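Local coordinates for protein transcriptional regulator, TetR family (Myxococcus xanthus, PDB 5K7F) that probably binds cis-regulatory DNA as a TetR-family transcriptional repressor, consistent with a role in regulating alternative isovaleryl coenzyme A biosynthesis, at residues F65-F75 with F129-Y137. Sequence-based numbering, arbitrary orientation.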
loop_
_atom_site.group_PDB
_atom_site.type_symbol
_atom_site.label_atom_id
_atom_site.label_comp_id
_atom_site.label_asym_id
_atom_site.label_seq_id
_atom_site.Cartn_x
_atom_site.Cartn_y
_atom_site.Cartn_z
ATOM N N PHE A 65 16.152 -11.252 -4.901
ATOM C CA PHE A 65 16.565 -11.312 -3.493
ATOM C C PHE A 65 17.584 -10.229 -3.175
ATOM O O PHE A 65 17.586 -9.647 -2.081
ATOM C CB PHE A 65 17.160 -12.690 -3.229
ATOM C CG PHE A 65 17.714 -12.899 -1.848
ATOM C CD1 PHE A 65 17.016 -12.517 -0.726
ATOM C CD2 PHE A 65 18.912 -13.566 -1.686
ATOM C CE1 PHE A 65 17.522 -12.765 0.520
ATOM C CE2 PHE A 65 19.419 -13.806 -0.444
ATOM C CZ PHE A 65 18.720 -13.417 0.661
ATOM N N ALA A 66 18.468 -9.964 -4.114
ATOM C CA ALA A 66 19.445 -8.904 -3.915
ATOM C C ALA A 66 18.762 -7.544 -3.780
ATOM O O ALA A 66 19.160 -6.708 -2.945
ATOM C CB ALA A 66 20.406 -8.895 -5.091
ATOM N N ILE A 67 17.786 -7.272 -4.646
ATOM C CA ILE A 67 17.111 -5.978 -4.562
ATOM C C ILE A 67 16.381 -5.879 -3.234
ATOM O O ILE A 67 16.471 -4.845 -2.549
ATOM C CB ILE A 67 16.173 -5.738 -5.762
ATOM C CG1 ILE A 67 16.964 -5.596 -7.065
ATOM C CG2 ILE A 67 15.327 -4.449 -5.565
ATOM C CD1 ILE A 67 16.102 -5.682 -8.307
ATOM N N MET A 68 15.658 -6.955 -2.834
ATOM C CA MET A 68 14.921 -6.907 -1.579
ATOM C C MET A 68 15.860 -6.763 -0.372
ATOM O O MET A 68 15.577 -6.005 0.560
ATOM C CB MET A 68 13.982 -8.126 -1.499
ATOM C CG MET A 68 12.926 -8.093 -2.599
ATOM S SD MET A 68 11.737 -9.463 -2.494
ATOM C CE MET A 68 10.843 -8.913 -1.060
ATOM N N ASN A 69 16.998 -7.444 -0.367
ATOM C CA ASN A 69 17.968 -7.248 0.704
ATOM C C ASN A 69 18.539 -5.834 0.694
ATOM O O ASN A 69 18.814 -5.257 1.754
ATOM C CB ASN A 69 19.094 -8.260 0.573
ATOM C CG ASN A 69 18.813 -9.530 1.329
ATOM O OD1 ASN A 69 18.150 -9.532 2.379
ATOM N ND2 ASN A 69 19.360 -10.609 0.835
ATOM N N TYR A 70 18.725 -5.268 -0.496
ATOM C CA TYR A 70 19.202 -3.892 -0.581
ATOM C C TYR A 70 18.164 -2.956 0.016
ATOM O O TYR A 70 18.506 -2.031 0.765
ATOM C CB TYR A 70 19.495 -3.527 -2.033
ATOM C CG TYR A 70 20.004 -2.088 -2.255
ATOM C CD1 TYR A 70 20.820 -1.460 -1.340
ATOM C CD2 TYR A 70 19.634 -1.366 -3.383
ATOM C CE1 TYR A 70 21.254 -0.165 -1.528
ATOM C CE2 TYR A 70 20.078 -0.059 -3.564
ATOM C CZ TYR A 70 20.870 0.522 -2.647
ATOM O OH TYR A 70 21.317 1.822 -2.811
ATOM N N GLY A 71 16.876 -3.241 -0.235
ATOM C CA GLY A 71 15.830 -2.408 0.331
ATOM C C GLY A 71 15.849 -2.435 1.847
ATOM O O GLY A 71 15.608 -1.422 2.516
ATOM N N MET A 72 16.096 -3.599 2.426
ATOM C CA MET A 72 16.160 -3.615 3.891
ATOM C C MET A 72 17.422 -2.941 4.415
ATOM O O MET A 72 17.408 -2.378 5.516
ATOM C CB MET A 72 16.080 -5.036 4.407
ATOM C CG MET A 72 14.676 -5.695 4.258
ATOM S SD MET A 72 13.260 -4.626 4.640
ATOM C CE MET A 72 13.548 -4.229 6.368
ATOM N N ASP A 73 18.530 -3.040 3.680
ATOM C CA ASP A 73 19.732 -2.267 3.995
ATOM C C ASP A 73 19.435 -0.781 3.983
ATOM O O ASP A 73 19.992 -0.016 4.786
ATOM C CB ASP A 73 20.844 -2.561 2.991
ATOM C CG ASP A 73 21.525 -3.873 3.222
ATOM O OD1 ASP A 73 21.334 -4.470 4.280
ATOM O OD2 ASP A 73 22.322 -4.269 2.335
ATOM N N LEU A 74 18.571 -0.343 3.065
ATOM C CA LEU A 74 18.235 1.069 3.007
ATOM C C LEU A 74 17.419 1.500 4.218
ATOM O O LEU A 74 17.596 2.622 4.705
ATOM C CB LEU A 74 17.482 1.398 1.720
ATOM C CG LEU A 74 18.308 1.314 0.461
ATOM C CD1 LEU A 74 17.492 1.638 -0.788
ATOM C CD2 LEU A 74 19.555 2.287 0.599
ATOM N N PHE A 75 16.473 0.661 4.680
ATOM C CA PHE A 75 15.777 0.961 5.943
ATOM C C PHE A 75 16.769 1.173 7.100
ATOM O O PHE A 75 16.598 2.082 7.919
ATOM C CB PHE A 75 14.734 -0.143 6.268
ATOM C CG PHE A 75 13.359 0.113 5.647
ATOM C CD1 PHE A 75 12.401 0.867 6.332
ATOM C CD2 PHE A 75 13.018 -0.387 4.385
ATOM C CE1 PHE A 75 11.171 1.102 5.802
ATOM C CE2 PHE A 75 11.757 -0.124 3.818
ATOM C CZ PHE A 75 10.842 0.633 4.532
ATOM N N PHE A 129 13.874 -15.217 4.924
ATOM C CA PHE A 129 14.994 -14.372 5.320
ATOM C C PHE A 129 14.617 -12.893 5.201
ATOM O O PHE A 129 14.857 -12.112 6.126
ATOM C CB PHE A 129 16.221 -14.708 4.475
ATOM C CG PHE A 129 17.449 -13.893 4.815
ATOM C CD1 PHE A 129 17.683 -12.693 4.190
ATOM C CD2 PHE A 129 18.365 -14.337 5.751
ATOM C CE1 PHE A 129 18.795 -11.938 4.490
ATOM C CE2 PHE A 129 19.486 -13.585 6.059
ATOM C CZ PHE A 129 19.699 -12.382 5.420
ATOM N N ILE A 130 13.955 -12.515 4.103
ATOM C CA ILE A 130 13.461 -11.143 3.957
ATOM C C ILE A 130 12.342 -10.871 4.954
ATOM O O ILE A 130 12.268 -9.786 5.531
ATOM C CB ILE A 130 12.970 -10.882 2.523
ATOM C CG1 ILE A 130 14.096 -11.057 1.502
ATOM C CG2 ILE A 130 12.336 -9.491 2.430
ATOM C CD1 ILE A 130 15.237 -10.032 1.597
ATOM N N ASP A 131 11.432 -11.839 5.147
ATOM C CA ASP A 131 10.338 -11.632 6.095
ATOM C C ASP A 131 10.881 -11.349 7.486
ATOM O O ASP A 131 10.341 -10.506 8.210
ATOM C CB ASP A 131 9.416 -12.854 6.140
ATOM C CG ASP A 131 8.416 -12.900 4.982
ATOM O OD1 ASP A 131 8.377 -11.952 4.167
ATOM O OD2 ASP A 131 7.644 -13.888 4.901
ATOM N N ALA A 132 11.943 -12.041 7.881
ATOM C CA ALA A 132 12.534 -11.805 9.196
ATOM C C ALA A 132 13.133 -10.408 9.287
ATOM O O ALA A 132 13.019 -9.741 10.317
ATOM C CB ALA A 132 13.600 -12.853 9.505
ATOM N N ARG A 133 13.736 -9.931 8.204
ATOM C CA ARG A 133 14.259 -8.578 8.230
ATOM C C ARG A 133 13.124 -7.567 8.318
ATOM O O ARG A 133 13.190 -6.602 9.094
ATOM C CB ARG A 133 15.118 -8.336 6.995
ATOM C CG ARG A 133 16.385 -9.211 6.931
ATOM C CD ARG A 133 17.383 -8.704 5.892
ATOM N NE ARG A 133 18.006 -7.462 6.346
ATOM C CZ ARG A 133 18.850 -6.714 5.637
ATOM N NH1 ARG A 133 19.209 -7.051 4.405
ATOM N NH2 ARG A 133 19.322 -5.602 6.152
ATOM N N LYS A 134 12.068 -7.770 7.542
ATOM C CA LYS A 134 10.935 -6.848 7.614
ATOM C C LYS A 134 10.376 -6.794 9.026
ATOM O O LYS A 134 9.954 -5.728 9.504
ATOM C CB LYS A 134 9.844 -7.260 6.620
ATOM C CG LYS A 134 10.188 -6.999 5.138
ATOM C CD LYS A 134 9.136 -7.609 4.213
ATOM C CE LYS A 134 9.415 -7.270 2.753
ATOM N NZ LYS A 134 8.251 -7.631 1.909
ATOM N N LYS A 135 10.352 -7.937 9.712
ATOM C CA LYS A 135 9.723 -7.978 11.027
ATOM C C LYS A 135 10.538 -7.226 12.072
ATOM O O LYS A 135 9.967 -6.743 13.057
ATOM C CB LYS A 135 9.508 -9.423 11.486
ATOM C CG LYS A 135 8.861 -9.513 12.877
ATOM C CD LYS A 135 8.588 -10.958 13.303
ATOM C CE LYS A 135 7.848 -11.001 14.636
ATOM N NZ LYS A 135 8.689 -10.585 15.781
ATOM N N LYS A 136 11.854 -7.140 11.905
ATOM C CA LYS A 136 12.669 -6.327 12.811
ATOM C C LYS A 136 12.259 -4.854 12.766
ATOM O O LYS A 136 12.219 -4.190 13.803
ATOM C CB LYS A 136 14.140 -6.501 12.496
ATOM C CG LYS A 136 14.689 -7.879 12.917
ATOM C CD LYS A 136 16.195 -7.860 13.162
ATOM C CE LYS A 136 16.820 -9.241 12.971
ATOM N NZ LYS A 136 17.161 -9.527 11.529
ATOM N N TYR A 137 11.914 -4.335 11.584
ATOM C CA TYR A 137 11.412 -2.964 11.503
ATOM C C TYR A 137 10.071 -2.808 12.213
ATOM O O TYR A 137 9.864 -1.855 12.981
ATOM C CB TYR A 137 11.319 -2.541 10.030
ATOM C CG TYR A 137 11.048 -1.057 9.858
ATOM C CD1 TYR A 137 11.942 -0.111 10.334
ATOM C CD2 TYR A 137 9.918 -0.606 9.209
ATOM C CE1 TYR A 137 11.701 1.271 10.209
ATOM C CE2 TYR A 137 9.661 0.751 9.064
ATOM C CZ TYR A 137 10.577 1.695 9.558
ATOM O OH TYR A 137 10.356 3.054 9.426
#
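R133 reaches from helix 125-150 to N69, M72 and D73 on helix 60-83 in this near-parallel pair of the all-helical TetR fold. The segment axes cross at 15° and come within 10.3 Å, a spacing suited to long side chains. Polar contacts lie along one flank. R133 NH2 forms a salt bridge with D73 OD1 at 3.0 Å, met on the carboxylate's anti side and tilted out of the carboxylate plane, while the acceptor lies almost in the guanidinium plane. NH1 adds a weak hydrogen bond to D73 OD1, and this double hold probably limits rotation of the group; a second weak one, to N69 OD1, holds for only one of two N69 conformers. A bend at chi3 (71°) lays the guanidinium alongside helix 60-83, and M72 CB sits over its centre, 3.5 Å from R133 CZ.

Apolar contacts fill the middle. Branched I130 divides its work: CD1 meets the edge of the F65 ring, and CG2 meets M68 CE at 3.8 Å. Flexible M72 bends twice, bringing CE beside the R133 carbonyl and SD to K134 CG; the K134 ammonium hydrogen-bonds to L116 O, on helix 110-117.

Aromatic contacts occupy both ends. F65 and F129 meet obliquely, F65 CE1 and F129 CD1 3.7 Å apart. At the other end, Y137, hydrogen-bonded through its hydroxyl to N100 OD1, offers its flat face to the edge of F75 in an edge-to-face pair tilted by 58°, with F75 CE1 3.6 Å from Y137 CE2.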